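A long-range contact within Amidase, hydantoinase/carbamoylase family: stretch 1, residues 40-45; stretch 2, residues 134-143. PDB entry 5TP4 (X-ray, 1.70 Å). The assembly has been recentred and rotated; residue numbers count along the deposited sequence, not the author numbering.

Stretch 1 40-45: RLALTD
Stretch 2 134-143: WTNEEGARFA

A single hydrogen bond, made by a fully extended arginine to the backbone of a tight turn, is the one polar tie the geometry establishes between two stretches that otherwise meet through close packing, part of it apolar. Arg141 NH1 donates to Ala42 O at 3.0 Å with an N-H...acceptor angle of 155°, and neither stretch contributes a regular strand or helix to the contact at their meeting point.

The acceptor belongs to a turn. Leu41 to Thr44 form a type II beta turn, with phi/psi of -48/128 at Ala42 and 67/13 at Leu43. Thr44 N closes it on Leu41 O at 3.1 Å, and Thr44 OG1 donates to the same Leu41 O at 2.6 Å, with chi1 at 60° (p). That side chain also caps the helix that begins next, so one threonine serves both the turn and the helix N-cap. Ala42 O, at the second position of the turn, accepts the arginine bond.

Arg141 reaches it from a backbone at -74/-43 with chi1, chi2 and chi3 all t (-180°, 173°, 177°) and chi4 at -161°. Its CA-to-CB bond points toward the turn, and the straight chain carries the guanidinium along the turn so that Ala42 O, Leu43 C and Thr44 N all lie at its edge, near its plane. Arg141 NH1 stands 3.3 Å from Leu43 C and 3.6 Å from Thr44 N; its NE and NH2 are satisfied elsewhere in the structure. A long, straight side chain suits this place: Arg141 CA lies 6.4 Å from Leu41 CA, and the side chain reaches on from there to the carbonyl of Ala42. Arg141 has the most area covered by the partner stretch, 83 Å² of the 360 Å² buried in total.

Where the backbones come closest, Ala42 CA and Asn136 CA are 5.1 Å apart. The Ala42 methyl points toward stretch 2, and its CB lies 3.2 Å from Asn136 OD1, a tight approach that a small side chain accommodates. Asn136 adopts a left-handed backbone, 48/51, with chi1 at -163° (t) and chi2 at 78°. Its CA-to-CB bond runs sideways, but the amide end comes nearer, while Asn136 ND2 donates to Phe142 O at 2.9 Å and 167°, bracing stretch 2 across its own bend.

Two leucines supply the apolar contacts. Leu41 (m, t) sets CD2 3.9 Å from Ala140 CB, where both CA-to-CB bonds point toward the opposing stretch. Leu43, also m, t and buried, places CD1 4.3 Å from Phe142 CE2 and 4.3 Å from Thr135 CG2. Phe142, with chi1 at -60° (m) and chi2 at -82°, starts sideways and brings its ring nearer, turning its edge to Ala42 O, 4.2 Å from Phe142 CE2. Gly139, at phi/psi 64/24, makes no contact itself; its positive phi favours glycine, and the next two residues, Ala140 and Arg141, point toward the partner.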

# COMPACT_ATOMS: atom_id res chain seq x y z
N ARG B 40 6.43 30.01 -4.95
CA ARG B 40 6.26 31.16 -4.08
C ARG B 40 5.45 30.67 -2.87
O ARG B 40 4.25 30.96 -2.74
CB ARG B 40 5.60 32.34 -4.79
CG ARG B 40 6.42 32.93 -5.95
CD ARG B 40 5.82 34.28 -6.45
NE ARG B 40 4.41 34.19 -6.87
CZ ARG B 40 4.02 33.95 -8.13
NH1 ARG B 40 4.90 33.77 -9.10
NH2 ARG B 40 2.72 33.87 -8.41
N LEU B 41 6.10 29.93 -1.98
CA LEU B 41 5.44 29.49 -0.76
C LEU B 41 5.04 30.69 0.09
O LEU B 41 5.79 31.67 0.22
CB LEU B 41 6.36 28.55 0.03
CG LEU B 41 6.40 27.13 -0.57
CD1 LEU B 41 7.59 26.34 -0.04
CD2 LEU B 41 5.11 26.42 -0.24
N ALA B 42 3.84 30.63 0.67
CA ALA B 42 3.26 31.76 1.37
C ALA B 42 4.24 32.41 2.35
O ALA B 42 4.86 31.74 3.19
CB ALA B 42 2.00 31.30 2.11
N LEU B 43 4.39 33.72 2.22
CA LEU B 43 5.16 34.59 3.12
C LEU B 43 6.66 34.34 3.11
O LEU B 43 7.37 34.87 3.97
CB LEU B 43 4.62 34.51 4.56
CG LEU B 43 3.10 34.74 4.59
CD1 LEU B 43 2.56 34.72 6.04
CD2 LEU B 43 2.68 36.04 3.90
N THR B 44 7.18 33.59 2.14
CA THR B 44 8.60 33.55 1.91
C THR B 44 9.01 34.78 1.10
O THR B 44 8.16 35.54 0.64
CB THR B 44 9.01 32.29 1.15
OG1 THR B 44 8.34 32.25 -0.12
CG2 THR B 44 8.68 31.04 1.97
N ASP B 45 10.33 34.97 0.97
CA ASP B 45 10.86 36.08 0.17
C ASP B 45 10.27 36.09 -1.24
O ASP B 45 9.88 37.15 -1.74
CB ASP B 45 12.38 36.01 0.09
CG ASP B 45 13.07 36.45 1.37
OD1 ASP B 45 12.43 37.08 2.24
OD2 ASP B 45 14.28 36.17 1.52
N TRP B 134 -5.35 36.33 -1.54
CA TRP B 134 -5.52 35.88 -0.16
C TRP B 134 -4.26 35.19 0.34
O TRP B 134 -3.63 34.42 -0.40
CB TRP B 134 -6.69 34.91 -0.05
CG TRP B 134 -8.01 35.42 -0.59
CD1 TRP B 134 -8.60 35.13 -1.81
CD2 TRP B 134 -8.90 36.29 0.09
NE1 TRP B 134 -9.81 35.79 -1.90
CE2 TRP B 134 -10.01 36.51 -0.76
CE3 TRP B 134 -8.86 36.94 1.34
CZ2 TRP B 134 -11.09 37.33 -0.39
CZ3 TRP B 134 -9.92 37.76 1.71
CH2 TRP B 134 -11.02 37.95 0.84
N THR B 135 -3.92 35.43 1.61
CA THR B 135 -2.76 34.79 2.21
C THR B 135 -2.91 33.28 2.30
O THR B 135 -3.96 32.77 2.70
CB THR B 135 -2.53 35.35 3.61
OG1 THR B 135 -2.23 36.75 3.52
CG2 THR B 135 -1.40 34.62 4.33
N ASN B 136 -1.82 32.56 1.97
CA ASN B 136 -1.70 31.12 2.24
C ASN B 136 -2.94 30.33 1.79
O ASN B 136 -3.50 29.53 2.54
CB ASN B 136 -1.44 30.87 3.73
CG ASN B 136 -0.90 29.46 4.01
OD1 ASN B 136 0.27 29.19 3.79
ND2 ASN B 136 -1.75 28.58 4.55
N GLU B 137 -3.35 30.55 0.54
CA GLU B 137 -4.43 29.72 0.02
C GLU B 137 -4.03 28.25 -0.06
O GLU B 137 -4.86 27.36 0.13
CB GLU B 137 -4.86 30.24 -1.37
CG GLU B 137 -6.02 29.43 -2.02
CD GLU B 137 -5.57 28.14 -2.70
OE1 GLU B 137 -4.36 27.94 -2.88
OE2 GLU B 137 -6.44 27.32 -3.05
N GLU B 138 -2.75 27.97 -0.34
CA GLU B 138 -2.36 26.61 -0.69
C GLU B 138 -2.30 25.65 0.49
O GLU B 138 -2.33 24.43 0.26
CB GLU B 138 -1.01 26.64 -1.40
CG GLU B 138 -1.09 27.23 -2.80
CD GLU B 138 -1.76 26.29 -3.83
OE1 GLU B 138 -2.18 25.17 -3.47
OE2 GLU B 138 -1.83 26.69 -5.02
N GLY B 139 -2.19 26.13 1.73
CA GLY B 139 -2.08 25.21 2.85
C GLY B 139 -0.83 24.35 2.87
O GLY B 139 -0.84 23.27 3.48
N ALA B 140 0.25 24.78 2.22
CA ALA B 140 1.48 23.99 2.16
C ALA B 140 2.44 24.37 3.29
O ALA B 140 2.87 23.51 4.07
CB ALA B 140 2.15 24.18 0.80
N ARG B 141 2.80 25.65 3.38
CA ARG B 141 3.71 26.08 4.43
C ARG B 141 3.02 26.12 5.78
O ARG B 141 3.58 25.68 6.79
CB ARG B 141 4.31 27.44 4.11
CG ARG B 141 5.28 27.91 5.19
CD ARG B 141 5.99 29.17 4.82
NE ARG B 141 6.84 29.58 5.94
CZ ARG B 141 7.32 30.81 6.10
NH1 ARG B 141 7.04 31.76 5.20
NH2 ARG B 141 8.07 31.10 7.16
N PHE B 142 1.80 26.65 5.82
CA PHE B 142 0.98 26.72 7.02
C PHE B 142 -0.34 26.02 6.76
O PHE B 142 -0.85 26.04 5.64
CB PHE B 142 0.71 28.18 7.42
CG PHE B 142 1.96 29.00 7.71
CD1 PHE B 142 2.59 28.92 8.95
CD2 PHE B 142 2.48 29.87 6.75
CE1 PHE B 142 3.73 29.69 9.22
CE2 PHE B 142 3.61 30.62 7.01
CZ PHE B 142 4.24 30.54 8.25
N ALA B 143 -0.92 25.44 7.82
CA ALA B 143 -2.27 24.93 7.74
C ALA B 143 -3.24 25.94 8.33
O ALA B 143 -2.91 26.65 9.29
CB ALA B 143 -2.39 23.60 8.50